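Local coordinates for adenylate cyclase (Hippeastrum hybrid cultivar, PDB 6YP4) that hydrolyses triphosphate as its dominant activity, as a plant CYTH-domain enzyme first put forward as an adenylyl cyclase, at the interface of chains A and B. Coordinates in Å, arbitrary orientation; residue numbers count along the deposited sequence, not the author numbering. Chains: chain A/B, Adenylate cyclase.

The interface of chains A and B. Residues chain A 82-85, 109; chain B 23-27.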
ATOM      1  N   ASP A  82      13.021  -5.906   5.646  1.00 40.89           N
ATOM      2  CA  ASP A  82      12.017  -6.588   6.450  1.00 32.71           C
ATOM      3  C   ASP A  82      11.373  -5.485   7.265  1.00 36.86           C
ATOM      4  O   ASP A  82      12.091  -4.722   7.924  1.00 39.84           O
ATOM      5  CB  ASP A  82      12.640  -7.662   7.343  1.00 38.99           C
ATOM      6  CG  ASP A  82      11.598  -8.539   8.008  1.00 43.66           C
ATOM      7  OD1 ASP A  82      10.414  -8.411   7.647  1.00 32.11           O
ATOM      8  OD2 ASP A  82      11.954  -9.352   8.882  1.00 46.60           O
ATOM      9  N   GLU A  83      10.054  -5.326   7.154  1.00 34.44           N
ATOM     10  CA  GLU A  83       9.397  -4.257   7.889  1.00 30.24           C
ATOM     11  C   GLU A  83       8.022  -4.689   8.378  1.00 31.78           C
ATOM     12  O   GLU A  83       7.435  -5.669   7.905  1.00 29.16           O
ATOM     13  CB  GLU A  83       9.301  -2.970   7.056  1.00 31.55           C
ATOM     14  CG  GLU A  83       8.472  -3.057   5.819  1.00 46.88           C
ATOM     15  CD  GLU A  83       8.285  -1.701   5.136  1.00 53.75           C
ATOM     16  OE1 GLU A  83       7.432  -1.618   4.224  1.00 53.60           O
ATOM     17  OE2 GLU A  83       8.983  -0.723   5.503  1.00 41.49           O
ATOM     18  N   GLU A  84       7.511  -3.934   9.351  1.00 23.17           N
ATOM     19  CA  GLU A  84       6.273  -4.314  10.020  1.00 23.55           C
ATOM     20  C   GLU A  84       5.742  -3.100  10.756  1.00 24.89           C
ATOM     21  O   GLU A  84       6.521  -2.300  11.296  1.00 22.93           O
ATOM     22  CB  GLU A  84       6.490  -5.476  11.008  1.00 22.27           C
ATOM     23  CG  GLU A  84       5.168  -6.123  11.445  1.00 24.13           C
ATOM     24  CD  GLU A  84       5.327  -7.306  12.367  1.00 34.62           C
ATOM     25  OE1 GLU A  84       6.350  -7.419  13.066  1.00 32.25           O
ATOM     26  OE2 GLU A  84       4.431  -8.163  12.329  1.00 34.18           O
ATOM     27  N   GLU A  85       4.423  -2.949  10.736  1.00 22.82           N
ATOM     28  CA  GLU A  85       3.791  -1.884  11.497  0.60 21.11           C
ATOM     29  C   GLU A  85       3.851  -2.205  12.981  1.00 31.19           C
ATOM     30  O   GLU A  85       3.726  -3.366  13.385  1.00 25.10           O
ATOM     31  CB  GLU A  85       2.340  -1.685  11.059  0.60 25.08           C
ATOM     32  CG  GLU A  85       2.201  -0.964   9.730  0.60 18.40           C
ATOM     33  CD  GLU A  85       0.783  -0.490   9.454  0.60 27.89           C
ATOM     34  OE1 GLU A  85       0.564   0.104   8.375  0.60 27.99           O
ATOM     35  OE2 GLU A  85      -0.114  -0.718  10.302  0.60 23.74           O
ATOM     36  N   ARG A 109       9.816  -9.421  15.105  1.00 38.08           N
ATOM     37  CA  ARG A 109      10.606 -10.125  14.103  1.00 50.50           C
ATOM     38  C   ARG A 109      11.799  -9.289  13.647  1.00 48.64           C
ATOM     39  O   ARG A 109      12.894  -9.819  13.421  1.00 43.60           O
ATOM     40  CB  ARG A 109       9.704 -10.470  12.919  1.00 48.78           C
ATOM     41  CG  ARG A 109      10.400 -11.048  11.722  1.00 48.74           C
ATOM     42  CD  ARG A 109       9.403 -11.320  10.599  1.00 49.59           C
ATOM     43  NE  ARG A 109       9.218 -10.164   9.714  1.00 38.75           N
ATOM     44  CZ  ARG A 109       8.083  -9.480   9.579  1.00 39.66           C
ATOM     45  NH1 ARG A 109       8.026  -8.458   8.740  1.00 39.36           N
ATOM     46  NH2 ARG A 109       7.001  -9.814  10.268  1.00 34.10           N
TER
ATOM     47  N   SER B  23       3.541 -15.769   8.278  1.00 34.24           N
ATOM     48  CA  SER B  23       3.876 -14.893   9.405  1.00 30.40           C
ATOM     49  C   SER B  23       5.284 -14.293   9.335  1.00 30.21           C
ATOM     50  O   SER B  23       5.477 -13.176   9.832  1.00 33.66           O
ATOM     51  CB  SER B  23       3.710 -15.628  10.739  1.00 35.35           C
ATOM     52  OG  SER B  23       4.591 -16.736  10.831  1.00 48.83           O
ATOM     53  N   PRO B  24       6.296 -14.972   8.773  1.00 27.02           N
ATOM     54  CA  PRO B  24       7.591 -14.291   8.587  1.00 27.65           C
ATOM     55  C   PRO B  24       7.536 -13.119   7.632  1.00 41.41           C
ATOM     56  O   PRO B  24       8.509 -12.347   7.579  1.00 39.41           O
ATOM     57  CB  PRO B  24       8.507 -15.401   8.047  1.00 32.07           C
ATOM     58  CG  PRO B  24       7.848 -16.680   8.475  1.00 33.59           C
ATOM     59  CD  PRO B  24       6.395 -16.398   8.401  1.00 32.33           C
ATOM     60  N   PHE B  25       6.439 -12.933   6.896  1.00 28.65           N
ATOM     61  CA  PHE B  25       6.354 -11.861   5.912  1.00 33.79           C
ATOM     62  C   PHE B  25       5.358 -10.783   6.302  1.00 35.01           C
ATOM     63  O   PHE B  25       5.093  -9.873   5.504  1.00 31.51           O
ATOM     64  CB  PHE B  25       6.012 -12.450   4.544  1.00 29.61           C
ATOM     65  CG  PHE B  25       6.888 -13.605   4.163  1.00 30.88           C
ATOM     66  CD1 PHE B  25       8.135 -13.387   3.588  1.00 33.96           C
ATOM     67  CD2 PHE B  25       6.480 -14.903   4.395  1.00 32.84           C
ATOM     68  CE1 PHE B  25       8.955 -14.451   3.255  1.00 38.93           C
ATOM     69  CE2 PHE B  25       7.289 -15.971   4.063  1.00 34.60           C
ATOM     70  CZ  PHE B  25       8.526 -15.752   3.493  1.00 42.81           C
ATOM     71  N   HIS B  26       4.853 -10.827   7.529  1.00 32.34           N
ATOM     72  CA  HIS B  26       3.730  -9.993   7.918  1.00 29.73           C
ATOM     73  C   HIS B  26       4.122  -8.520   7.974  1.00 30.87           C
ATOM     74  O   HIS B  26       5.115  -8.149   8.614  1.00 28.57           O
ATOM     75  CB  HIS B  26       3.208 -10.444   9.273  1.00 21.95           C
ATOM     76  CG  HIS B  26       2.075  -9.615   9.777  1.00 19.91           C
ATOM     77  ND1 HIS B  26       2.241  -8.611  10.706  1.00 22.33           N
ATOM     78  CD2 HIS B  26       0.752  -9.646   9.484  1.00 17.64           C
ATOM     79  CE1 HIS B  26       1.069  -8.060  10.965  1.00 24.11           C
ATOM     80  NE2 HIS B  26       0.149  -8.666  10.230  1.00 24.14           N
ATOM     81  N   LEU B  27       3.315  -7.683   7.332  1.00 25.48           N
ATOM     82  CA  LEU B  27       3.483  -6.237   7.336  1.00 26.89           C
ATOM     83  C   LEU B  27       2.463  -5.517   8.202  1.00 27.06           C
ATOM     84  O   LEU B  27       2.830  -4.612   8.947  1.00 29.11           O
ATOM     85  CB  LEU B  27       3.385  -5.689   5.905  1.00 30.30           C
ATOM     86  CG  LEU B  27       3.469  -4.167   5.754  1.00 38.32           C
ATOM     87  CD1 LEU B  27       4.827  -3.675   6.234  1.00 27.22           C
ATOM     88  CD2 LEU B  27       3.233  -3.714   4.328  1.00 32.10           C
TER
HETATM   89  O   HOH W   1       6.658  -7.250   5.595  1.00 33.81           O
HETATM   90  O   HOH W   2       6.186 -11.790  12.553  1.00 48.51           O
HETATM   91  O   HOH W   3       9.879 -10.573   5.834  1.00 48.62           O
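This patch is one part of a two-fold symmetric contact between two copies of the CYTH-domain protein, which may or may not be the dimer of the protein in solution. Strand 76-86 and the start of helix 109-118 of chain A meet the 3-10 turn 23-25 and the start of strand 26-39 of chain B. The tight part centres on A:Arg109. Its chain turns at chi3 (89°), which lays the guanidinium over the turn. NE and NH1 hold the carboxylate of A:Asp82 side-on, with A:Arg109 NH1 2.6 Å from A:Asp82 OD1. This salt bridge fixes the rotation of the group. The far end, NH1 and NH2, meets one acceptor, the carbonyl O of B:His26, end-on. A:Arg109 NH2 lies on a lone pair of B:His26 O at 3.0 Å; NH1 comes from above the carbonyl plane. An alanine at A:Arg109 would remove both bonds to B:His26 O and would probably loosen the start of strand 26-39 against chain A. Beside it, A:Glu84 and B:His26 cross at about a right angle. A:Glu85 N gives a nearly straight bond of 2.9 Å to B:Leu27 O (172° at H). B:Leu27 CD1 lies alongside A:Glu83 CG, 3.7 Å away. The looser part is bridged by water. Waters link A:Asp82 OD1 to B:Pro24 O, A:Glu83 O to B:Phe25 O, and A:Arg109 NH2 to B:Ser23 O. A:Glu84 OE2 accepts the N-H of B:His26 ND1 on its anti lone pair at 2.8 Å, close to the imidazole plane.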